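Local coordinates for phosphoribosylformylglycinamidine synthase 2 (Thermus thermophilus, PDB 3VIU), which is a large single-chain member of the PurM-like (AIR synthase related) family that contains two N-terminal and two C-terminal AIR synthase related domains and carries bound ADP and a magnesium ion, at residues L379-A389 / L580-H590; P458-L466 / E503-S512. All blocks are in the same frame, centred on the assembly; numbering follows the deposited sequence.

Contact 1 of 2, residues L379-A389 / L580-H590; sequences LRETPIPPLEA and LYLLTGKEFGH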
loop_
_atom_site.group_PDB
_atom_site.type_symbol
_atom_site.label_atom_id
_atom_site.label_comp_id
_atom_site.label_asym_id
_atom_site.label_seq_id
_atom_site.Cartn_x
_atom_site.Cartn_y
_atom_site.Cartn_z
ATOM N N LEU A 379 22.553 -9.620 -15.403
ATOM C CA LEU A 379 22.312 -8.187 -15.507
ATOM C C LEU A 379 22.902 -7.431 -14.319
ATOM O O LEU A 379 23.592 -6.432 -14.501
ATOM C CB LEU A 379 20.807 -7.903 -15.623
ATOM C CG LEU A 379 20.193 -8.264 -16.980
ATOM C CD1 LEU A 379 18.679 -8.088 -16.958
ATOM C CD2 LEU A 379 20.839 -7.381 -18.050
ATOM N N ARG A 380 22.641 -7.921 -13.107
ATOM C CA ARG A 380 23.147 -7.284 -11.892
ATOM C C ARG A 380 24.674 -7.191 -11.841
ATOM O O ARG A 380 25.220 -6.192 -11.383
ATOM C CB ARG A 380 22.639 -8.034 -10.652
ATOM C CG ARG A 380 23.136 -7.464 -9.326
ATOM C CD ARG A 380 22.509 -8.170 -8.120
ATOM N NE ARG A 380 22.942 -9.554 -7.969
ATOM C CZ ARG A 380 22.146 -10.608 -8.130
ATOM N NH1 ARG A 380 20.871 -10.437 -8.452
ATOM N NH2 ARG A 380 22.617 -11.834 -7.961
ATOM N N GLU A 381 25.354 -8.238 -12.308
ATOM C CA GLU A 381 26.808 -8.273 -12.307
ATOM C C GLU A 381 27.433 -7.580 -13.524
ATOM O O GLU A 381 28.654 -7.511 -13.645
ATOM C CB GLU A 381 27.294 -9.726 -12.226
ATOM C CG GLU A 381 26.847 -10.461 -10.962
ATOM C CD GLU A 381 27.443 -11.860 -10.834
ATOM O OE1 GLU A 381 27.219 -12.506 -9.789
ATOM O OE2 GLU A 381 28.129 -12.315 -11.774
ATOM N N THR A 382 26.612 -7.072 -14.435
ATOM C CA THR A 382 27.173 -6.381 -15.590
ATOM C C THR A 382 27.822 -5.086 -15.098
ATOM O O THR A 382 27.186 -4.278 -14.429
ATOM C CB THR A 382 26.101 -6.019 -16.626
ATOM O OG1 THR A 382 25.415 -7.204 -17.032
ATOM C CG2 THR A 382 26.746 -5.379 -17.851
ATOM N N PRO A 383 29.104 -4.877 -15.423
ATOM C CA PRO A 383 29.804 -3.661 -14.991
ATOM C C PRO A 383 29.161 -2.422 -15.595
ATOM O O PRO A 383 28.720 -2.449 -16.736
ATOM C CB PRO A 383 31.227 -3.865 -15.526
ATOM C CG PRO A 383 31.344 -5.351 -15.687
ATOM C CD PRO A 383 29.988 -5.732 -16.228
ATOM N N ILE A 384 29.099 -1.338 -14.838
ATOM C CA ILE A 384 28.529 -0.113 -15.377
ATOM C C ILE A 384 29.623 0.543 -16.213
ATOM O O ILE A 384 30.708 0.841 -15.716
ATOM C CB ILE A 384 28.055 0.839 -14.249
ATOM C CG1 ILE A 384 29.115 0.903 -13.151
ATOM C CG2 ILE A 384 26.721 0.352 -13.676
ATOM C CD1 ILE A 384 28.676 1.646 -11.889
ATOM N N PRO A 385 29.357 0.756 -17.506
ATOM C CA PRO A 385 30.311 1.370 -18.431
ATOM C C PRO A 385 30.543 2.853 -18.194
ATOM O O PRO A 385 29.679 3.546 -17.654
ATOM C CB PRO A 385 29.669 1.120 -19.784
ATOM C CG PRO A 385 28.223 1.295 -19.468
ATOM C CD PRO A 385 28.072 0.503 -18.179
ATOM N N PRO A 386 31.724 3.360 -18.587
ATOM C CA PRO A 386 32.017 4.784 -18.402
ATOM C C PRO A 386 30.980 5.568 -19.204
ATOM O O PRO A 386 30.777 5.303 -20.390
ATOM C CB PRO A 386 33.425 4.922 -18.979
ATOM C CG PRO A 386 34.036 3.579 -18.694
ATOM C CD PRO A 386 32.912 2.640 -19.082
ATOM N N LEU A 387 30.313 6.515 -18.557
ATOM C CA LEU A 387 29.293 7.300 -19.237
ATOM C C LEU A 387 29.591 8.785 -19.169
ATOM O O LEU A 387 30.234 9.258 -18.235
ATOM C CB LEU A 387 27.923 7.040 -18.610
ATOM C CG LEU A 387 27.418 5.600 -18.650
ATOM C CD1 LEU A 387 26.152 5.489 -17.827
ATOM C CD2 LEU A 387 27.170 5.178 -20.094
ATOM N N GLU A 388 29.111 9.515 -20.167
ATOM C CA GLU A 388 29.299 10.955 -20.228
ATOM C C GLU A 388 28.102 11.608 -20.895
ATOM O O GLU A 388 27.565 11.097 -21.880
ATOM C CB GLU A 388 30.572 11.299 -21.004
ATOM C CG GLU A 388 31.834 11.273 -20.162
ATOM C CD GLU A 388 33.064 11.645 -20.963
ATOM O OE1 GLU A 388 34.130 11.876 -20.345
ATOM O OE2 GLU A 388 32.962 11.700 -22.211
ATOM N N ALA A 389 27.686 12.745 -20.353
ATOM C CA ALA A 389 26.549 13.458 -20.904
ATOM C C ALA A 389 26.523 14.875 -20.375
ATOM O O ALA A 389 27.121 15.171 -19.344
ATOM C CB ALA A 389 25.257 12.739 -20.537
ATOM N N LEU A 580 20.887 6.012 -15.594
ATOM C CA LEU A 580 21.453 4.932 -16.402
ATOM C C LEU A 580 20.459 4.573 -17.500
ATOM O O LEU A 580 20.822 4.459 -18.674
ATOM C CB LEU A 580 21.735 3.687 -15.551
ATOM C CG LEU A 580 22.128 2.431 -16.351
ATOM C CD1 LEU A 580 23.413 2.681 -17.137
ATOM C CD2 LEU A 580 22.314 1.259 -15.414
ATOM N N TYR A 581 19.202 4.403 -17.106
ATOM C CA TYR A 581 18.145 4.052 -18.043
ATOM C C TYR A 581 17.972 5.111 -19.124
ATOM O O TYR A 581 17.741 4.784 -20.282
ATOM C CB TYR A 581 16.815 3.877 -17.316
ATOM C CG TYR A 581 15.666 3.609 -18.252
ATOM C CD1 TYR A 581 15.521 2.368 -18.871
ATOM C CD2 TYR A 581 14.726 4.598 -18.528
ATOM C CE1 TYR A 581 14.465 2.117 -19.737
ATOM C CE2 TYR A 581 13.665 4.357 -19.395
ATOM C CZ TYR A 581 13.542 3.114 -19.996
ATOM O OH TYR A 581 12.496 2.867 -20.856
ATOM N N LEU A 582 18.076 6.376 -18.731
ATOM C CA LEU A 582 17.932 7.482 -19.665
ATOM C C LEU A 582 19.056 7.513 -20.693
ATOM O O LEU A 582 18.820 7.816 -21.858
ATOM C CB LEU A 582 17.910 8.817 -18.914
ATOM C CG LEU A 582 17.899 10.059 -19.814
ATOM C CD1 LEU A 582 16.490 10.291 -20.316
ATOM C CD2 LEU A 582 18.391 11.281 -19.047
ATOM N N LEU A 583 20.273 7.190 -20.263
ATOM C CA LEU A 583 21.424 7.219 -21.158
ATOM C C LEU A 583 21.733 5.936 -21.944
ATOM O O LEU A 583 22.376 5.994 -22.993
ATOM C CB LEU A 583 22.670 7.654 -20.376
ATOM C CG LEU A 583 22.577 9.048 -19.738
ATOM C CD1 LEU A 583 23.813 9.301 -18.884
ATOM C CD2 LEU A 583 22.437 10.115 -20.823
ATOM N N THR A 584 21.287 4.785 -21.452
ATOM C CA THR A 584 21.558 3.531 -22.152
ATOM C C THR A 584 20.280 2.846 -22.600
ATOM O O THR A 584 20.309 1.916 -23.406
ATOM C CB THR A 584 22.318 2.538 -21.262
ATOM O OG1 THR A 584 21.458 2.099 -20.200
ATOM C CG2 THR A 584 23.568 3.186 -20.689
ATOM N N GLY A 585 19.158 3.310 -22.075
ATOM C CA GLY A 585 17.895 2.697 -22.421
ATOM C C GLY A 585 17.772 1.349 -21.737
ATOM O O GLY A 585 16.835 0.602 -21.991
ATOM N N LYS A 586 18.711 1.041 -20.850
ATOM C CA LYS A 586 18.685 -0.248 -20.175
ATOM C C LYS A 586 18.814 -0.166 -18.656
ATOM O O LYS A 586 19.077 0.905 -18.098
ATOM C CB LYS A 586 19.785 -1.137 -20.769
ATOM C CG LYS A 586 19.679 -1.247 -22.301
ATOM C CD LYS A 586 20.520 -2.378 -22.890
ATOM C CE LYS A 586 22.003 -2.065 -22.905
ATOM N NZ LYS A 586 22.781 -3.223 -23.431
ATOM N N GLU A 587 18.591 -1.296 -17.990
ATOM C CA GLU A 587 18.701 -1.355 -16.539
ATOM C C GLU A 587 19.552 -2.558 -16.179
ATOM O O GLU A 587 19.237 -3.693 -16.532
ATOM C CB GLU A 587 17.322 -1.446 -15.865
ATOM C CG GLU A 587 16.615 -2.777 -15.998
ATOM C CD GLU A 587 15.351 -2.877 -15.143
ATOM O OE1 GLU A 587 14.760 -3.976 -15.106
ATOM O OE2 GLU A 587 14.943 -1.871 -14.517
ATOM N N PHE A 588 20.649 -2.292 -15.482
ATOM C CA PHE A 588 21.579 -3.340 -15.094
ATOM C C PHE A 588 22.484 -2.799 -13.999
ATOM O O PHE A 588 22.339 -1.653 -13.591
ATOM C CB PHE A 588 22.400 -3.770 -16.320
ATOM C CG PHE A 588 23.155 -2.644 -16.975
ATOM C CD1 PHE A 588 24.484 -2.396 -16.646
ATOM C CD2 PHE A 588 22.537 -1.834 -17.923
ATOM C CE1 PHE A 588 25.191 -1.352 -17.259
ATOM C CE2 PHE A 588 23.231 -0.787 -18.543
ATOM C CZ PHE A 588 24.559 -0.546 -18.212
ATOM N N GLY A 589 23.416 -3.615 -13.527
ATOM C CA GLY A 589 24.307 -3.166 -12.474
ATOM C C GLY A 589 23.711 -3.409 -11.102
ATOM O O GLY A 589 22.533 -3.718 -10.984
ATOM N N HIS A 590 24.525 -3.273 -10.062
ATOM C CA HIS A 590 24.051 -3.480 -8.703
ATOM C C HIS A 590 23.277 -2.259 -8.211
ATOM O O HIS A 590 23.670 -1.131 -8.470
ATOM C CB HIS A 590 25.231 -3.731 -7.760
ATOM C CG HIS A 590 24.832 -4.299 -6.430
ATOM N ND1 HIS A 590 24.658 -5.651 -6.218
ATOM C CD2 HIS A 590 24.540 -3.696 -5.252
ATOM C CE1 HIS A 590 24.276 -5.855 -4.969
ATOM N NE2 HIS A 590 24.196 -4.684 -4.362
#
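F588 fills the bend of the 379-389 segment, whose chain curls round the edge of its ring. P385 CD lies 3.5 Å from F588 CE1 in the ring plane, and L580 CD2 stands 3.8 Å above that plane over the ring centre. A chi1 of 57° sets the ring between the backbone N and the carbonyl carbon, turned into the bend, where a flat aromatic suits an edge lined by P385 CD and the carbonyl oxygens of T382 and P383. T382 adds its methyl CG2, 3.9 Å from F588 CD1, while its hydroxyl turns back to R378 O. Beside the ring, G589 N donates an almost straight bond (175°) to L379 O at 3.0 Å. T382 N reaches the same oxygen from the opposite face of its plane, so the L379 carbonyl, in the last turn of helix 374-380, accepts two bonds. At G589 a beta carbon would jam against the carbonyl O of F588 and sit tight against I384 CG2.

L387 and A389 form a second apolar patch. L387 sets CD1 4.0 Å from L580 CD1 and CD2 on T584 CG2, A389 CB rests 3.9 Å from L583 CD2, and L387 and L583 both touch L650. The looser, solvent side holds exposed I384 and H590, which lies alongside R380, whose guanidinium is bound by E372 and L456 O. The whole is surface packing of an extended, proline-rich linker against the end of helix 578-584 and the loop after it, in a PurM-like C-terminal domain.

Contact 2 of 2, residues P458-L466 / E503-S512; sequences PRLGAMHAL and ETIAGLKEAS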
loop_
_atom_site.group_PDB
_atom_site.type_symbol
_atom_site.label_atom_id
_atom_site.label_comp_id
_atom_site.label_asym_id
_atom_site.label_seq_id
_atom_site.Cartn_x
_atom_site.Cartn_y
_atom_site.Cartn_z
ATOM N N PRO A 458 15.883 -8.407 -5.780
ATOM C CA PRO A 458 14.657 -8.426 -4.976
ATOM C C PRO A 458 14.820 -8.164 -3.473
ATOM O O PRO A 458 14.076 -7.373 -2.892
ATOM C CB PRO A 458 14.048 -9.793 -5.297
ATOM C CG PRO A 458 15.234 -10.618 -5.797
ATOM C CD PRO A 458 16.003 -9.620 -6.607
ATOM N N ARG A 459 15.791 -8.806 -2.843
ATOM C CA ARG A 459 16.006 -8.603 -1.411
ATOM C C ARG A 459 16.365 -7.140 -1.102
ATOM O O ARG A 459 15.776 -6.526 -0.211
ATOM C CB ARG A 459 17.119 -9.525 -0.930
ATOM C CG ARG A 459 17.322 -9.582 0.564
ATOM C CD ARG A 459 18.651 -10.254 0.842
ATOM N NE ARG A 459 18.661 -10.969 2.109
ATOM C CZ ARG A 459 18.466 -12.275 2.226
ATOM N NH1 ARG A 459 18.249 -13.018 1.153
ATOM N NH2 ARG A 459 18.485 -12.839 3.425
ATOM N N LEU A 460 17.325 -6.581 -1.839
ATOM C CA LEU A 460 17.730 -5.197 -1.619
ATOM C C LEU A 460 16.582 -4.253 -2.001
ATOM O O LEU A 460 16.391 -3.207 -1.377
ATOM C CB LEU A 460 19.005 -4.880 -2.418
ATOM C CG LEU A 460 19.641 -3.496 -2.251
ATOM C CD1 LEU A 460 19.934 -3.226 -0.786
ATOM C CD2 LEU A 460 20.922 -3.412 -3.073
ATOM N N GLY A 461 15.800 -4.644 -3.006
ATOM C CA GLY A 461 14.665 -3.834 -3.418
ATOM C C GLY A 461 13.635 -3.703 -2.297
ATOM O O GLY A 461 13.121 -2.616 -2.025
ATOM N N ALA A 462 13.339 -4.823 -1.640
ATOM C CA ALA A 462 12.381 -4.843 -0.539
ATOM C C ALA A 462 12.887 -3.978 0.612
ATOM O O ALA A 462 12.127 -3.211 1.199
ATOM C CB ALA A 462 12.163 -6.271 -0.064
HETATM N N MSE A 463 14.176 -4.106 0.924
HETATM C CA MSE A 463 14.791 -3.324 1.996
HETATM C C MSE A 463 14.692 -1.838 1.692
HETATM O O MSE A 463 14.371 -1.037 2.572
HETATM C CB MSE A 463 16.264 -3.695 2.166
HETATM C CG MSE A 463 16.520 -4.957 2.963
HETATM SE SE MSE A 463 18.400 -5.444 2.879
HETATM C CE MSE A 463 19.169 -3.794 3.533
ATOM N N HIS A 464 14.985 -1.480 0.442
ATOM C CA HIS A 464 14.928 -0.095 0.005
ATOM C C HIS A 464 13.527 0.470 0.143
ATOM O O HIS A 464 13.359 1.621 0.536
ATOM C CB HIS A 464 15.389 0.028 -1.448
ATOM C CG HIS A 464 16.828 0.410 -1.594
ATOM N ND1 HIS A 464 17.304 1.659 -1.248
ATOM C CD2 HIS A 464 17.900 -0.295 -2.029
ATOM C CE1 HIS A 464 18.607 1.706 -1.465
ATOM N NE2 HIS A 464 18.995 0.533 -1.939
ATOM N N ALA A 465 12.523 -0.348 -0.170
ATOM C CA ALA A 465 11.122 0.071 -0.082
ATOM C C ALA A 465 10.708 0.468 1.332
ATOM O O ALA A 465 10.152 1.550 1.535
ATOM C CB ALA A 465 10.205 -1.037 -0.610
ATOM N N LEU A 466 10.973 -0.399 2.308
ATOM C CA LEU A 466 10.618 -0.093 3.688
ATOM C C LEU A 466 11.435 1.110 4.172
ATOM O O LEU A 466 10.911 2.027 4.813
ATOM C CB LEU A 466 10.888 -1.293 4.601
ATOM C CG LEU A 466 9.873 -1.488 5.735
ATOM C CD1 LEU A 466 10.363 -2.570 6.684
ATOM C CD2 LEU A 466 9.654 -0.185 6.476
ATOM N N GLU A 503 13.245 -13.843 -1.308
ATOM C CA GLU A 503 14.155 -12.715 -1.106
ATOM C C GLU A 503 13.391 -11.441 -0.733
ATOM O O GLU A 503 13.868 -10.630 0.062
ATOM C CB GLU A 503 14.977 -12.457 -2.368
ATOM C CG GLU A 503 16.033 -13.509 -2.659
ATOM C CD GLU A 503 17.182 -13.438 -1.692
ATOM O OE1 GLU A 503 17.338 -14.367 -0.872
ATOM O OE2 GLU A 503 17.927 -12.438 -1.750
ATOM N N THR A 504 12.210 -11.261 -1.317
ATOM C CA THR A 504 11.408 -10.088 -1.025
ATOM C C THR A 504 11.042 -10.106 0.454
ATOM O O THR A 504 11.219 -9.116 1.160
ATOM C CB THR A 504 10.128 -10.069 -1.887
ATOM O OG1 THR A 504 10.492 -9.921 -3.267
ATOM C CG2 THR A 504 9.211 -8.914 -1.476
ATOM N N ILE A 505 10.547 -11.238 0.935
ATOM C CA ILE A 505 10.190 -11.332 2.337
ATOM C C ILE A 505 11.413 -11.174 3.262
ATOM O O ILE A 505 11.328 -10.513 4.298
ATOM C CB ILE A 505 9.448 -12.651 2.625
ATOM C CG1 ILE A 505 8.057 -12.591 1.966
ATOM C CG2 ILE A 505 9.356 -12.882 4.136
ATOM C CD1 ILE A 505 7.134 -13.767 2.263
ATOM N N ALA A 506 12.549 -11.758 2.887
ATOM C CA ALA A 506 13.751 -11.632 3.705
ATOM C C ALA A 506 14.181 -10.165 3.725
ATOM O O ALA A 506 14.684 -9.669 4.732
ATOM C CB ALA A 506 14.878 -12.511 3.149
ATOM N N GLY A 507 13.978 -9.472 2.611
ATOM C CA GLY A 507 14.339 -8.071 2.546
ATOM C C GLY A 507 13.586 -7.238 3.572
ATOM O O GLY A 507 14.185 -6.441 4.289
ATOM N N LEU A 508 12.270 -7.419 3.633
ATOM C CA LEU A 508 11.425 -6.697 4.583
ATOM C C LEU A 508 11.834 -6.993 6.028
ATOM O O LEU A 508 11.978 -6.086 6.849
ATOM C CB LEU A 508 9.964 -7.088 4.364
ATOM C CG LEU A 508 9.078 -6.192 3.481
ATOM C CD1 LEU A 508 9.907 -5.383 2.500
ATOM C CD2 LEU A 508 8.064 -7.061 2.759
ATOM N N LYS A 509 12.024 -8.271 6.326
ATOM C CA LYS A 509 12.420 -8.702 7.653
ATOM C C LYS A 509 13.653 -7.932 8.105
ATOM O O LYS A 509 13.680 -7.331 9.185
ATOM C CB LYS A 509 12.731 -10.199 7.629
ATOM C CG LYS A 509 13.389 -10.734 8.888
ATOM C CD LYS A 509 13.970 -12.116 8.635
ATOM C CE LYS A 509 14.566 -12.722 9.906
ATOM N NZ LYS A 509 15.603 -11.861 10.557
ATOM N N GLU A 510 14.669 -7.943 7.253
ATOM C CA GLU A 510 15.926 -7.281 7.551
ATOM C C GLU A 510 15.790 -5.778 7.763
ATOM O O GLU A 510 16.384 -5.231 8.687
ATOM C CB GLU A 510 16.929 -7.583 6.444
ATOM C CG GLU A 510 18.325 -7.074 6.708
ATOM C CD GLU A 510 19.348 -7.739 5.805
ATOM O OE1 GLU A 510 20.512 -7.283 5.793
ATOM O OE2 GLU A 510 18.986 -8.723 5.112
ATOM N N ALA A 511 15.007 -5.111 6.918
ATOM C CA ALA A 511 14.811 -3.671 7.055
ATOM C C ALA A 511 13.964 -3.394 8.293
ATOM O O ALA A 511 14.210 -2.447 9.037
ATOM C CB ALA A 511 14.124 -3.110 5.818
ATOM N N SER A 512 12.965 -4.237 8.504
ATOM C CA SER A 512 12.069 -4.099 9.638
ATOM C C SER A 512 12.808 -4.215 10.963
ATOM O O SER A 512 12.591 -3.416 11.876
ATOM C CB SER A 512 10.979 -5.167 9.566
ATOM O OG SER A 512 10.141 -5.109 10.701
HETATM O O HOH W 1 11.379 -7.085 -4.112
#
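R459 NH1 is gripped by both carboxylate oxygens of E503, with OE1 at 2.6 Å and OE2 at 3.0 Å. The bond to OE2 lies practically in the guanidinium plane and meets the syn side of that oxygen from somewhat above the carboxylate plane, the two flat groups being turned 45° apart. With CG anti to its backbone N (chi1 -171°) and the chain extended as far as NE, R459 reaches across helix 503-512 as a knob among E503, A506, G507 and E510. A506 CB sits over one face of the guanidinium, and a long ion pair from NE to E510 OE2 completes the network.

Small residues let the backbones come together. G507 has no side chain to keep R459 O from its CA, 3.5 Å away, and A462 CB settles 3.2 Å from T504 O. Farther along, the bent selenomethionine M463 lays CG against G507 O and SE against the E510 carboxylate, while L466 CD1 packs on A511 CB at 3.9 Å. One water donates to P458 O and T504 OG1, a hydroxyl also hydrogen-bonded to E500 O.

The charged cluster occupies the partly exposed flank. T504 and L466 touch strands 479-488 and 538-548, and L508 touches 479-488; A462 and A511 are buried in the interface. With axes only 7.0 Å apart and crossing at -40°, this is a close glycine- and alanine-mediated helix pair on the sheet of a PurM-like N-terminal domain, the side chain of L508 about 6 Å from bound ADP.

How the contacts relate
From the N terminus, the chain first reaches 379-389, at the end of helix 374-380, and contact 1 closes only when it returns at 580-590, beyond the intervening six-stranded sheet domain. Contact 2 forms within that excursion: helix 458-475 leads through strand 479-488 to helix 495-515, making a much shorter loop wholly enclosed by the longer one. Thus contact 2 pairs two helices inside one N-terminal family domain, whereas contact 1 joins the end of helix 374-380 and the extended chain after it to the end of helix 578-584 and the loop that follows, in the C-terminal family region. Their centres are 23 Å apart, yet they touch, H590 NE2 packing 3.7 Å from L460 CD2.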